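Local coordinates for phage tail sheath protein (Desulfitobacterium hafniense, PDB 3HXL), which probably assembles with copies of itself into the contractile sheath that surrounds the tail tube of a myovirus-like phage, at residues 71-74 and 75-78; 56-59 and 60-63; 385-388 and 389-392; 351-354 and 355-359. All blocks are in the same frame, centred on the assembly; numbering follows the deposited sequence.

Each of the four contacts is local, two adjoining segments of one continuous stretch, so none closes a long loop and none nests within or crosses another. From the N terminus, interaction 2 comes first, turning the chain from strand 51-54 into helix 60-63. Interaction 1 follows on helix 73-78, and the two touch through L63, V59, L72 and I75 in one apolar cluster. Far along the chain, interaction 4 lies within helix 344-364 and interaction 3 on helix 373-392; Y386 ties these neighbouring helices of the C-terminal domain together. The two pairs stand apart: interactions 1 and 4 are about 17 Å from each other at their nearest atoms.

Interaction 1. Residues 71-74 and 75-78; sequences QLRL and INEA
L72 holds the N-cap position of helix 73-78, and its carbonyl starts the helical bonding: L72 O accepts from N76 N at 3.1 Å and more weakly from I75 N. A leucine side chain cannot cap a helix, and this one serves the core instead. It runs beside I75 in the same direction, with L72 CD2 3.6 Å from I75 CD1. R73 follows, long enough to reach the next turn of the helix. Its CG leaves anti to the backbone N (chi1 167°), and two further bends curl the chain back until R73 NH1 meets E77 OE2 at 3.0 Å in a salt bridge. That oxygen lies at the guanidinium edge, in its plane, yet the arginine comes to it from above the carboxylate, whose plane is turned 68° from the guanidinium. Below the charges, R73 CD rests 3.6 Å from E77 CG. E77 is buried, and its OE1 is taken by K80 and the hydroxyl of Y288, partners that probably keep the carboxylate ionised. L74 completes the segment with its backbone, L74 O accepting from A78 N at 3.0 Å. Its side chain leads off to M38 and L40 of strand 35-40, which A78 also touches at M38. I75 reaches L85 and L87 of strand 84-89, and with L72 it packs on L63 of helix 60-63, so the apolar side chains here meet both strands and that helix.

Interaction 2. Residues 56-59 and 60-63; sequences GDDV and FPKL
L63 N donates to V59 O at 2.8 Å, the first helical bond of helix 60-63, and just ahead of it the carboxylate of D58 receives the backbone N-H of F60, the i to i+2 link of an Asx turn that leads into the helix. F60 N stands 3.2 Å from D58 OD1 in a fairly straight bond, approaching from above the carboxylate plane rather than within it. Placing CG anti to the backbone N (chi1 177°) swings the aspartate forward to make this capping bond. Two waters extend the polar network to K62. One accepts a hydrogen bond from K62 N and donates one to D58 O, its oxygen 2.7 Å from D58 O; the other relays between K62 NZ and D57 OD2, charged atoms that are themselves 5.3 Å apart. D57 OD2 also accepts from E54 N, while K62 NZ has a weak bond to T52 O. P61, having no N-H to satisfy, suits the first turn of a helix, and its ring crosses the D58 side chain at about a right angle, P61 CD lying 3.5 Å from D58 OD2. F60 runs alongside D58, ring and carboxylate almost parallel. On the inner side V59 CB approaches L63 CD1 at 4.0 Å, two branched apolar residues suited to burial. L63 packs on I51 and I53 of strand 51-54, V59 on I53 and I67, and both reach L72 just before helix 73-78.

Interaction 3. Residues 385-388 and 389-392; sequences NYMN and TLQD
Y386 and L390 meet one turn apart on helix 373-392, their side chains slanting across each other. The closest approach, L390 CD1 to Y386 CE2 at 3.4 Å, is neither squarely over the ring face nor at its edge. The tyrosine reaches this place because its CG lies anti to the backbone N (chi1 175°), which carries the ring, though its first bond points away from the following turn, back across the leucine. M387, a selenomethionine, comes to the same methyl from another direction: its chain bends twice and sets SE 4.1 Å from L390 CD1. A buried leucine suits this place, where two larger side chains converge. T389 turns instead to the backbone. Its OG1 donates to N385 O at 3.0 Å while T389 N donates to the same oxygen from the opposite face of the carbonyl plane, so one acceptor is held by two bonds. At the helix end D392 N bonds to N388 O at 2.9 Å; D392 OD2 lies 3.0 Å from N388 O, but as two acceptors they cannot bond, and the closeness is probably mildly unfavourable. Y386 OH is hydrogen-bonded to D356 OD2, and the Y386 ring meets that of F357 edge-to-face. This is the pattern of an amphipathic helix of the tail sheath C-terminal domain, Y386 and L390 packed on I353 of helix 344-364 and M387 on F399.

Interaction 4. Residues 351-354 and 355-359; sequences DGIN and NDFVR
N354 and V358 typify the regular i to i+4 helical bonding here, V358 N reaching N354 O at 2.9 Å in an almost straight bond (175°); F357 N to I353 O and N355 N to D351 O follow the same pattern, a little less straight. I353 and F357 run side by side in the same direction, and the methyl I353 CG2 sits over the middle of the aromatic face, 3.9 Å from the F357 ring centroid. With this CH-pi contact only 12° off the ring normal, a beta-branched residue proves apt: CG2, anti to the backbone N, covers the ring, and the I353 side chain also touches Y386 and L390 of helix 373-392. V358 CG2 lies 3.2 Å from N354 O, and N354 ND2 is itself bonded to G228 O. R359 NH2 forms a salt bridge to D356 OD1 at 3.2 Å, meeting the carboxylate from above its plane. D351 has a charged partner of its own, R224. D356 is buried, but with R359 on OD1 and the hydroxyl of Y386 on OD2, these partners would probably help to stabilise a negative charge there, beside an aromatic and aliphatic helix interface.

Interaction 1. Residues 71-74 and 75-78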
ATOM      1  N   GLN A  71      16.964   4.517  -4.842  1.00 23.94           N
ATOM      2  CA  GLN A  71      16.656   3.417  -3.939  1.00 24.39           C
ATOM      3  C   GLN A  71      15.214   3.416  -3.440  1.00 22.11           C
ATOM      4  O   GLN A  71      14.692   2.366  -3.080  1.00 18.67           O
ATOM      5  CB  GLN A  71      17.607   3.424  -2.733  1.00 31.12           C
ATOM      6  CG  GLN A  71      19.037   3.029  -3.066  1.00 39.33           C
ATOM      7  CD  GLN A  71      19.917   4.221  -3.380  1.00 44.03           C
ATOM      8  OE1 GLN A  71      19.446   5.244  -3.875  1.00 35.08           O
ATOM      9  NE2 GLN A  71      21.210   4.087  -3.105  1.00 44.35           N
ATOM     10  N   LEU A  72      14.563   4.574  -3.413  1.00 20.38           N
ATOM     11  CA  LEU A  72      13.187   4.610  -2.924  1.00 18.26           C
ATOM     12  C   LEU A  72      12.156   4.807  -4.023  1.00 11.60           C
ATOM     13  O   LEU A  72      11.005   5.147  -3.756  1.00 19.26           O
ATOM     14  CB  LEU A  72      13.029   5.700  -1.859  1.00 18.37           C
ATOM     15  CG  LEU A  72      13.895   5.556  -0.597  1.00 21.44           C
ATOM     16  CD1 LEU A  72      13.577   6.700   0.354  1.00 17.44           C
ATOM     17  CD2 LEU A  72      13.629   4.212   0.085  1.00 14.45           C
ATOM     18  N   ARG A  73      12.571   4.574  -5.260  1.00 13.04           N
ATOM     19  CA  ARG A  73      11.687   4.721  -6.408  1.00 16.65           C
ATOM     20  C   ARG A  73      10.275   4.138  -6.232  1.00 19.43           C
ATOM     21  O   ARG A  73       9.287   4.825  -6.498  1.00 19.85           O
ATOM     22  CB  ARG A  73      12.348   4.103  -7.647  1.00 19.37           C
ATOM     23  CG  ARG A  73      11.395   3.923  -8.818  1.00 25.71           C
ATOM     24  CD  ARG A  73      10.867   5.266  -9.307  1.00 22.06           C
ATOM     25  NE  ARG A  73      11.899   6.020 -10.010  1.00 20.68           N
ATOM     26  CZ  ARG A  73      11.749   7.265 -10.449  1.00 22.09           C
ATOM     27  NH1 ARG A  73      10.603   7.910 -10.255  1.00 22.57           N
ATOM     28  NH2 ARG A  73      12.744   7.863 -11.083  1.00 22.07           N
ATOM     29  N   LEU A  74      10.166   2.886  -5.784  1.00 18.63           N
ATOM     30  CA  LEU A  74       8.847   2.264  -5.627  1.00 19.43           C
ATOM     31  C   LEU A  74       7.963   2.958  -4.602  1.00 14.69           C
ATOM     32  O   LEU A  74       6.738   3.011  -4.755  1.00 18.21           O
ATOM     33  CB  LEU A  74       8.991   0.782  -5.262  1.00 21.58           C
ATOM     34  CG  LEU A  74       9.807  -0.056  -6.254  1.00 23.18           C
ATOM     35  CD1 LEU A  74       9.802  -1.527  -5.823  1.00 30.40           C
ATOM     36  CD2 LEU A  74       9.225   0.091  -7.642  1.00 22.61           C
ATOM     37  N   ILE A  75       8.578   3.486  -3.550  1.00 12.91           N
ATOM     38  CA  ILE A  75       7.829   4.186  -2.521  1.00 13.46           C
ATOM     39  C   ILE A  75       7.282   5.474  -3.144  1.00 14.06           C
ATOM     40  O   ILE A  75       6.129   5.844  -2.933  1.00 14.18           O
ATOM     41  CB  ILE A  75       8.742   4.494  -1.313  1.00 21.42           C
ATOM     42  CG1 ILE A  75       9.121   3.174  -0.628  1.00 25.78           C
ATOM     43  CG2 ILE A  75       8.035   5.421  -0.325  1.00 19.35           C
ATOM     44  CD1 ILE A  75      10.134   3.311   0.478  1.00 29.39           C
ATOM     45  N   ASN A  76       8.122   6.133  -3.932  1.00 15.90           N
ATOM     46  CA  ASN A  76       7.740   7.367  -4.608  1.00 15.43           C
ATOM     47  C   ASN A  76       6.554   7.090  -5.540  1.00 15.93           C
ATOM     48  O   ASN A  76       5.553   7.802  -5.507  1.00 16.08           O
ATOM     49  CB  ASN A  76       8.947   7.915  -5.390  1.00 13.94           C
ATOM     50  CG  ASN A  76       8.630   9.202  -6.145  1.00 22.75           C
ATOM     51  OD1 ASN A  76       8.401   9.189  -7.360  1.00 23.28           O
ATOM     52  ND2 ASN A  76       8.607  10.310  -5.427  1.00 17.80           N
ATOM     53  N   GLU A  77       6.651   6.036  -6.346  1.00 17.77           N
ATOM     54  CA  GLU A  77       5.582   5.698  -7.281  1.00 14.13           C
ATOM     55  C   GLU A  77       4.257   5.332  -6.613  1.00 13.61           C
ATOM     56  O   GLU A  77       3.196   5.762  -7.058  1.00 19.63           O
ATOM     57  CB  GLU A  77       6.031   4.559  -8.205  1.00 18.55           C
ATOM     58  CG  GLU A  77       7.279   4.899  -9.013  1.00 16.21           C
ATOM     59  CD  GLU A  77       7.129   6.205  -9.788  1.00 26.03           C
ATOM     60  OE1 GLU A  77       6.336   6.242 -10.753  1.00 19.45           O
ATOM     61  OE2 GLU A  77       7.800   7.195  -9.424  1.00 23.11           O
ATOM     62  N   ALA A  78       4.316   4.540  -5.546  1.00 16.14           N
ATOM     63  CA  ALA A  78       3.109   4.132  -4.841  1.00 15.78           C
ATOM     64  C   ALA A  78       2.381   5.334  -4.254  1.00 12.24           C
ATOM     65  O   ALA A  78       1.155   5.357  -4.194  1.00 14.26           O
ATOM     66  CB  ALA A  78       3.456   3.156  -3.722  1.00 12.00           C
TER

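Interaction 2. Residues 56-59 and 60-63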
ATOM      1  N   GLY A  56       3.741  12.895   1.029  1.00 23.22           N
ATOM      2  CA  GLY A  56       4.332  14.164   1.410  1.00 28.49           C
ATOM      3  C   GLY A  56       5.287  14.071   2.589  1.00 27.93           C
ATOM      4  O   GLY A  56       6.074  14.986   2.822  1.00 22.20           O
ATOM      5  N   ASP A  57       5.227  12.972   3.339  1.00 19.87           N
ATOM      6  CA  ASP A  57       6.110  12.797   4.490  1.00 17.68           C
ATOM      7  C   ASP A  57       7.578  12.758   4.099  1.00 18.38           C
ATOM      8  O   ASP A  57       7.932  12.312   3.009  1.00 21.62           O
ATOM      9  CB  ASP A  57       5.800  11.493   5.237  1.00 24.51           C
ATOM     10  CG  ASP A  57       4.594  11.596   6.146  1.00 27.98           C
ATOM     11  OD1 ASP A  57       4.069  12.713   6.342  1.00 27.35           O
ATOM     12  OD2 ASP A  57       4.177  10.540   6.679  1.00 26.39           O
ATOM     13  N   ASP A  58       8.431  13.231   5.001  1.00 16.51           N
ATOM     14  CA  ASP A  58       9.865  13.197   4.778  1.00 23.75           C
ATOM     15  C   ASP A  58      10.230  11.767   5.168  1.00 21.52           C
ATOM     16  O   ASP A  58       9.950  11.338   6.285  1.00 23.24           O
ATOM     17  CB  ASP A  58      10.570  14.205   5.692  1.00 24.81           C
ATOM     18  CG  ASP A  58      12.081  14.174   5.550  1.00 25.12           C
ATOM     19  OD1 ASP A  58      12.585  13.589   4.568  1.00 24.54           O
ATOM     20  OD2 ASP A  58      12.770  14.752   6.424  1.00 30.67           O
ATOM     21  N   VAL A  59      10.834  11.030   4.244  1.00 25.25           N
ATOM     22  CA  VAL A  59      11.198   9.638   4.507  1.00 23.71           C
ATOM     23  C   VAL A  59      12.667   9.447   4.846  1.00 25.29           C
ATOM     24  O   VAL A  59      13.111   8.326   5.095  1.00 20.17           O
ATOM     25  CB  VAL A  59      10.878   8.748   3.296  1.00 16.66           C
ATOM     26  CG1 VAL A  59       9.382   8.751   3.027  1.00 18.55           C
ATOM     27  CG2 VAL A  59      11.637   9.238   2.083  1.00 17.23           C
ATOM     28  N   PHE A  60      13.422  10.540   4.853  1.00 22.42           N
ATOM     29  CA  PHE A  60      14.848  10.460   5.146  1.00 22.18           C
ATOM     30  C   PHE A  60      15.119   9.880   6.539  1.00 20.36           C
ATOM     31  O   PHE A  60      15.960   8.991   6.698  1.00 19.83           O
ATOM     32  CB  PHE A  60      15.486  11.846   5.014  1.00 25.11           C
ATOM     33  CG  PHE A  60      16.989  11.828   5.004  1.00 27.13           C
ATOM     34  CD1 PHE A  60      17.685  11.229   3.958  1.00 24.76           C
ATOM     35  CD2 PHE A  60      17.710  12.428   6.033  1.00 31.33           C
ATOM     36  CE1 PHE A  60      19.078  11.231   3.933  1.00 29.97           C
ATOM     37  CE2 PHE A  60      19.100  12.435   6.018  1.00 31.52           C
ATOM     38  CZ  PHE A  60      19.786  11.836   4.968  1.00 30.34           C
ATOM     39  N   PRO A  61      14.410  10.376   7.563  1.00 20.64           N
ATOM     40  CA  PRO A  61      14.604   9.879   8.931  1.00 25.09           C
ATOM     41  C   PRO A  61      14.364   8.378   9.104  1.00 25.41           C
ATOM     42  O   PRO A  61      15.165   7.683   9.732  1.00 26.23           O
ATOM     43  CB  PRO A  61      13.615  10.712   9.744  1.00 24.85           C
ATOM     44  CG  PRO A  61      13.608  12.016   9.008  1.00 31.33           C
ATOM     45  CD  PRO A  61      13.529  11.559   7.563  1.00 24.57           C
ATOM     46  N   LYS A  62      13.265   7.883   8.544  1.00 25.43           N
ATOM     47  CA  LYS A  62      12.921   6.467   8.655  1.00 24.28           C
ATOM     48  C   LYS A  62      13.649   5.537   7.686  1.00 26.57           C
ATOM     49  O   LYS A  62      14.059   4.441   8.065  1.00 24.45           O
ATOM     50  CB  LYS A  62      11.416   6.263   8.459  1.00 22.70           C
ATOM     51  CG  LYS A  62      10.530   6.735   9.595  1.00 24.71           C
ATOM     52  CD  LYS A  62       9.069   6.564   9.204  1.00 23.11           C
ATOM     53  CE  LYS A  62       8.125   7.064  10.276  1.00 28.98           C
ATOM     54  NZ  LYS A  62       6.719   7.087   9.777  1.00 25.70           N
ATOM     55  N   LEU A  63      13.815   5.968   6.443  1.00 18.12           N
ATOM     56  CA  LEU A  63      14.445   5.114   5.444  1.00 20.21           C
ATOM     57  C   LEU A  63      15.895   5.379   5.084  1.00 17.72           C
ATOM     58  O   LEU A  63      16.464   4.660   4.265  1.00 19.20           O
ATOM     59  CB  LEU A  63      13.598   5.125   4.179  1.00 25.45           C
ATOM     60  CG  LEU A  63      12.136   4.770   4.447  1.00 20.72           C
ATOM     61  CD1 LEU A  63      11.404   4.758   3.128  1.00 18.05           C
ATOM     62  CD2 LEU A  63      12.025   3.409   5.144  1.00 22.85           C
TER
HETATM   63  O   HOH W   1       6.750   8.774   7.687  1.00 26.70           O
HETATM   64  O   HOH W   2      10.607   9.532   8.110  1.00 26.34           O

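Interaction 3. Residues 385-388 and 389-392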
ATOM      1  N   ASN A 385     -30.457   5.127   2.699  1.00 27.75           N
ATOM      2  CA  ASN A 385     -29.737   6.392   2.728  1.00 29.23           C
ATOM      3  C   ASN A 385     -28.329   6.206   2.190  1.00 31.37           C
ATOM      4  O   ASN A 385     -27.807   7.072   1.487  1.00 28.75           O
ATOM      5  CB  ASN A 385     -29.681   6.945   4.147  1.00 31.40           C
ATOM      6  CG  ASN A 385     -31.048   7.342   4.660  1.00 39.73           C
ATOM      7  OD1 ASN A 385     -31.856   7.909   3.920  1.00 38.56           O
ATOM      8  ND2 ASN A 385     -31.314   7.056   5.928  1.00 46.19           N
ATOM      9  N   TYR A 386     -27.719   5.072   2.523  1.00 25.12           N
ATOM     10  CA  TYR A 386     -26.370   4.775   2.059  1.00 28.78           C
ATOM     11  C   TYR A 386     -26.368   4.640   0.540  1.00 23.84           C
ATOM     12  O   TYR A 386     -25.525   5.219  -0.144  1.00 27.43           O
ATOM     13  CB  TYR A 386     -25.863   3.469   2.677  1.00 28.88           C
ATOM     14  CG  TYR A 386     -24.512   3.035   2.146  1.00 24.36           C
ATOM     15  CD1 TYR A 386     -23.329   3.477   2.739  1.00 27.31           C
ATOM     16  CD2 TYR A 386     -24.418   2.213   1.022  1.00 23.21           C
ATOM     17  CE1 TYR A 386     -22.085   3.109   2.224  1.00 25.35           C
ATOM     18  CE2 TYR A 386     -23.184   1.843   0.499  1.00 19.98           C
ATOM     19  CZ  TYR A 386     -22.024   2.292   1.100  1.00 20.17           C
ATOM     20  OH  TYR A 386     -20.802   1.935   0.571  1.00 25.11           O
HETATM   21  N   MSE A 387     -27.312   3.866   0.016  1.00 22.35           N
HETATM   22  CA  MSE A 387     -27.387   3.663  -1.420  1.00 20.69           C
HETATM   23  C   MSE A 387     -27.669   4.973  -2.145  1.00 27.03           C
HETATM   24  O   MSE A 387     -27.150   5.205  -3.237  1.00 21.37           O
HETATM   25  CB  MSE A 387     -28.453   2.620  -1.752  1.00 25.33           C
HETATM   26  CG  MSE A 387     -28.138   1.226  -1.212  1.00 26.37           C
HETATM   27 SE   MSE A 387     -26.480   0.476  -1.938  1.00 36.99          SE
HETATM   28  CE  MSE A 387     -27.113   0.055  -3.710  1.00 24.59           C
ATOM     29  N   ASN A 388     -28.481   5.836  -1.542  1.00 24.79           N
ATOM     30  CA  ASN A 388     -28.784   7.119  -2.164  1.00 29.29           C
ATOM     31  C   ASN A 388     -27.522   7.971  -2.248  1.00 27.44           C
ATOM     32  O   ASN A 388     -27.336   8.724  -3.204  1.00 28.52           O
ATOM     33  CB  ASN A 388     -29.878   7.860  -1.388  1.00 25.74           C
ATOM     34  CG  ASN A 388     -31.257   7.288  -1.653  1.00 27.75           C
ATOM     35  OD1 ASN A 388     -31.562   6.879  -2.776  1.00 27.89           O
ATOM     36  ND2 ASN A 388     -32.101   7.269  -0.629  1.00 31.19           N
ATOM     37  N   THR A 389     -26.654   7.845  -1.250  1.00 25.07           N
ATOM     38  CA  THR A 389     -25.403   8.596  -1.231  1.00 28.17           C
ATOM     39  C   THR A 389     -24.494   8.139  -2.371  1.00 32.82           C
ATOM     40  O   THR A 389     -23.790   8.950  -2.980  1.00 31.69           O
ATOM     41  CB  THR A 389     -24.666   8.412   0.108  1.00 33.99           C
ATOM     42  OG1 THR A 389     -25.495   8.889   1.173  1.00 33.12           O
ATOM     43  CG2 THR A 389     -23.355   9.185   0.115  1.00 32.80           C
ATOM     44  N   LEU A 390     -24.508   6.839  -2.658  1.00 26.63           N
ATOM     45  CA  LEU A 390     -23.694   6.300  -3.742  1.00 27.29           C
ATOM     46  C   LEU A 390     -24.217   6.813  -5.076  1.00 24.19           C
ATOM     47  O   LEU A 390     -23.447   7.092  -5.993  1.00 23.48           O
ATOM     48  CB  LEU A 390     -23.729   4.765  -3.743  1.00 19.15           C
ATOM     49  CG  LEU A 390     -22.876   4.038  -2.702  1.00 24.73           C
ATOM     50  CD1 LEU A 390     -23.067   2.533  -2.834  1.00 26.19           C
ATOM     51  CD2 LEU A 390     -21.410   4.398  -2.916  1.00 27.58           C
ATOM     52  N   GLN A 391     -25.535   6.934  -5.181  1.00 21.26           N
ATOM     53  CA  GLN A 391     -26.143   7.415  -6.412  1.00 24.18           C
ATOM     54  C   GLN A 391     -25.862   8.903  -6.605  1.00 27.85           C
ATOM     55  O   GLN A 391     -25.684   9.362  -7.733  1.00 28.13           O
ATOM     56  CB  GLN A 391     -27.648   7.160  -6.387  1.00 29.75           C
ATOM     57  CG  GLN A 391     -28.358   7.504  -7.683  1.00 34.62           C
ATOM     58  CD  GLN A 391     -29.790   7.014  -7.693  1.00 34.78           C
ATOM     59  OE1 GLN A 391     -30.576   7.344  -6.804  1.00 42.24           O
ATOM     60  NE2 GLN A 391     -30.136   6.219  -8.699  1.00 37.07           N
ATOM     61  N   ASP A 392     -25.815   9.647  -5.502  1.00 27.62           N
ATOM     62  CA  ASP A 392     -25.544  11.082  -5.565  1.00 36.69           C
ATOM     63  C   ASP A 392     -24.136  11.381  -6.068  1.00 35.80           C
ATOM     64  O   ASP A 392     -23.912  12.401  -6.721  1.00 36.44           O
ATOM     65  CB  ASP A 392     -25.722  11.740  -4.195  1.00 35.83           C
ATOM     66  CG  ASP A 392     -27.159  11.724  -3.720  1.00 47.17           C
ATOM     67  OD1 ASP A 392     -28.072  11.862  -4.565  1.00 54.36           O
ATOM     68  OD2 ASP A 392     -27.376  11.593  -2.497  1.00 51.08           O
TER

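Interaction 4. Residues 351-354 and 355-359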
ATOM      1  N   ASP A 351     -16.870  -3.458  -3.102  1.00 16.35           N
ATOM      2  CA  ASP A 351     -16.053  -3.621  -1.900  1.00 18.24           C
ATOM      3  C   ASP A 351     -16.461  -2.534  -0.905  1.00 16.65           C
ATOM      4  O   ASP A 351     -16.443  -2.741   0.312  1.00 17.69           O
ATOM      5  CB  ASP A 351     -14.554  -3.505  -2.221  1.00 13.62           C
ATOM      6  CG  ASP A 351     -14.020  -4.707  -2.990  1.00 19.70           C
ATOM      7  OD1 ASP A 351     -14.793  -5.657  -3.241  1.00 22.57           O
ATOM      8  OD2 ASP A 351     -12.818  -4.700  -3.345  1.00 20.42           O
ATOM      9  N   GLY A 352     -16.836  -1.371  -1.431  1.00 17.62           N
ATOM     10  CA  GLY A 352     -17.263  -0.279  -0.569  1.00 15.75           C
ATOM     11  C   GLY A 352     -18.541  -0.644   0.161  1.00 15.83           C
ATOM     12  O   GLY A 352     -18.689  -0.384   1.358  1.00 20.14           O
ATOM     13  N   ILE A 353     -19.476  -1.246  -0.567  1.00 15.94           N
ATOM     14  CA  ILE A 353     -20.740  -1.663   0.024  1.00 16.95           C
ATOM     15  C   ILE A 353     -20.451  -2.686   1.111  1.00 22.25           C
ATOM     16  O   ILE A 353     -20.983  -2.603   2.222  1.00 21.68           O
ATOM     17  CB  ILE A 353     -21.666  -2.292  -1.032  1.00 16.96           C
ATOM     18  CG1 ILE A 353     -22.196  -1.202  -1.968  1.00 15.58           C
ATOM     19  CG2 ILE A 353     -22.817  -3.031  -0.356  1.00 17.18           C
ATOM     20  CD1 ILE A 353     -23.035  -1.734  -3.114  1.00 16.63           C
ATOM     21  N   ASN A 354     -19.600  -3.651   0.786  1.00 19.68           N
ATOM     22  CA  ASN A 354     -19.238  -4.690   1.743  1.00 20.22           C
ATOM     23  C   ASN A 354     -18.585  -4.110   2.990  1.00 21.45           C
ATOM     24  O   ASN A 354     -19.121  -4.217   4.089  1.00 22.37           O
ATOM     25  CB  ASN A 354     -18.260  -5.682   1.123  1.00 19.09           C
ATOM     26  CG  ASN A 354     -17.901  -6.804   2.078  1.00 24.46           C
ATOM     27  OD1 ASN A 354     -18.549  -7.847   2.096  1.00 24.26           O
ATOM     28  ND2 ASN A 354     -16.881  -6.579   2.898  1.00 20.92           N
ATOM     29  N   ASN A 355     -17.416  -3.505   2.804  1.00 23.63           N
ATOM     30  CA  ASN A 355     -16.665  -2.926   3.910  1.00 24.53           C
ATOM     31  C   ASN A 355     -17.468  -1.918   4.725  1.00 24.88           C
ATOM     32  O   ASN A 355     -17.453  -1.967   5.955  1.00 28.16           O
ATOM     33  CB  ASN A 355     -15.381  -2.282   3.389  1.00 18.47           C
ATOM     34  CG  ASN A 355     -14.396  -3.307   2.844  1.00 32.58           C
ATOM     35  OD1 ASN A 355     -13.445  -2.957   2.136  1.00 30.86           O
ATOM     36  ND2 ASN A 355     -14.613  -4.578   3.178  1.00 19.99           N
ATOM     37  N   ASP A 356     -18.162  -1.004   4.056  1.00 23.56           N
ATOM     38  CA  ASP A 356     -18.956  -0.018   4.780  1.00 23.30           C
ATOM     39  C   ASP A 356     -20.059  -0.687   5.594  1.00 27.54           C
ATOM     40  O   ASP A 356     -20.198  -0.423   6.789  1.00 29.44           O
ATOM     41  CB  ASP A 356     -19.560   1.014   3.820  1.00 19.69           C
ATOM     42  CG  ASP A 356     -18.499   1.870   3.141  1.00 26.21           C
ATOM     43  OD1 ASP A 356     -17.398   2.021   3.711  1.00 22.68           O
ATOM     44  OD2 ASP A 356     -18.770   2.403   2.044  1.00 23.23           O
ATOM     45  N   PHE A 357     -20.840  -1.556   4.958  1.00 26.85           N
ATOM     46  CA  PHE A 357     -21.912  -2.253   5.660  1.00 26.15           C
ATOM     47  C   PHE A 357     -21.391  -2.959   6.904  1.00 29.60           C
ATOM     48  O   PHE A 357     -21.934  -2.787   7.996  1.00 34.86           O
ATOM     49  CB  PHE A 357     -22.579  -3.279   4.739  1.00 22.49           C
ATOM     50  CG  PHE A 357     -23.651  -2.698   3.855  1.00 22.88           C
ATOM     51  CD1 PHE A 357     -23.715  -1.324   3.616  1.00 25.78           C
ATOM     52  CD2 PHE A 357     -24.575  -3.527   3.234  1.00 20.20           C
ATOM     53  CE1 PHE A 357     -24.685  -0.792   2.773  1.00 22.10           C
ATOM     54  CE2 PHE A 357     -25.548  -3.007   2.388  1.00 26.08           C
ATOM     55  CZ  PHE A 357     -25.602  -1.633   2.158  1.00 20.92           C
ATOM     56  N   VAL A 358     -20.345  -3.764   6.734  1.00 29.14           N
ATOM     57  CA  VAL A 358     -19.758  -4.489   7.852  1.00 34.34           C
ATOM     58  C   VAL A 358     -19.418  -3.522   8.984  1.00 39.70           C
ATOM     59  O   VAL A 358     -19.633  -3.826  10.158  1.00 36.57           O
ATOM     60  CB  VAL A 358     -18.469  -5.239   7.431  1.00 25.97           C
ATOM     61  CG1 VAL A 358     -17.769  -5.802   8.662  1.00 37.50           C
ATOM     62  CG2 VAL A 358     -18.816  -6.372   6.474  1.00 29.01           C
ATOM     63  N   ARG A 359     -18.902  -2.352   8.623  1.00 40.00           N
ATOM     64  CA  ARG A 359     -18.525  -1.340   9.603  1.00 46.36           C
ATOM     65  C   ARG A 359     -19.744  -0.690  10.263  1.00 44.87           C
ATOM     66  O   ARG A 359     -19.803  -0.564  11.487  1.00 46.58           O
ATOM     67  CB  ARG A 359     -17.649  -0.275   8.930  1.00 43.08           C
ATOM     68  CG  ARG A 359     -17.242   0.884   9.824  1.00 57.43           C
ATOM     69  CD  ARG A 359     -16.175   1.740   9.147  1.00 55.06           C
ATOM     70  NE  ARG A 359     -16.617   2.262   7.857  1.00 57.29           N
ATOM     71  CZ  ARG A 359     -17.562   3.184   7.705  1.00 55.58           C
ATOM     72  NH1 ARG A 359     -18.167   3.695   8.769  1.00 57.88           N
ATOM     73  NH2 ARG A 359     -17.901   3.596   6.491  1.00 56.83           N
TER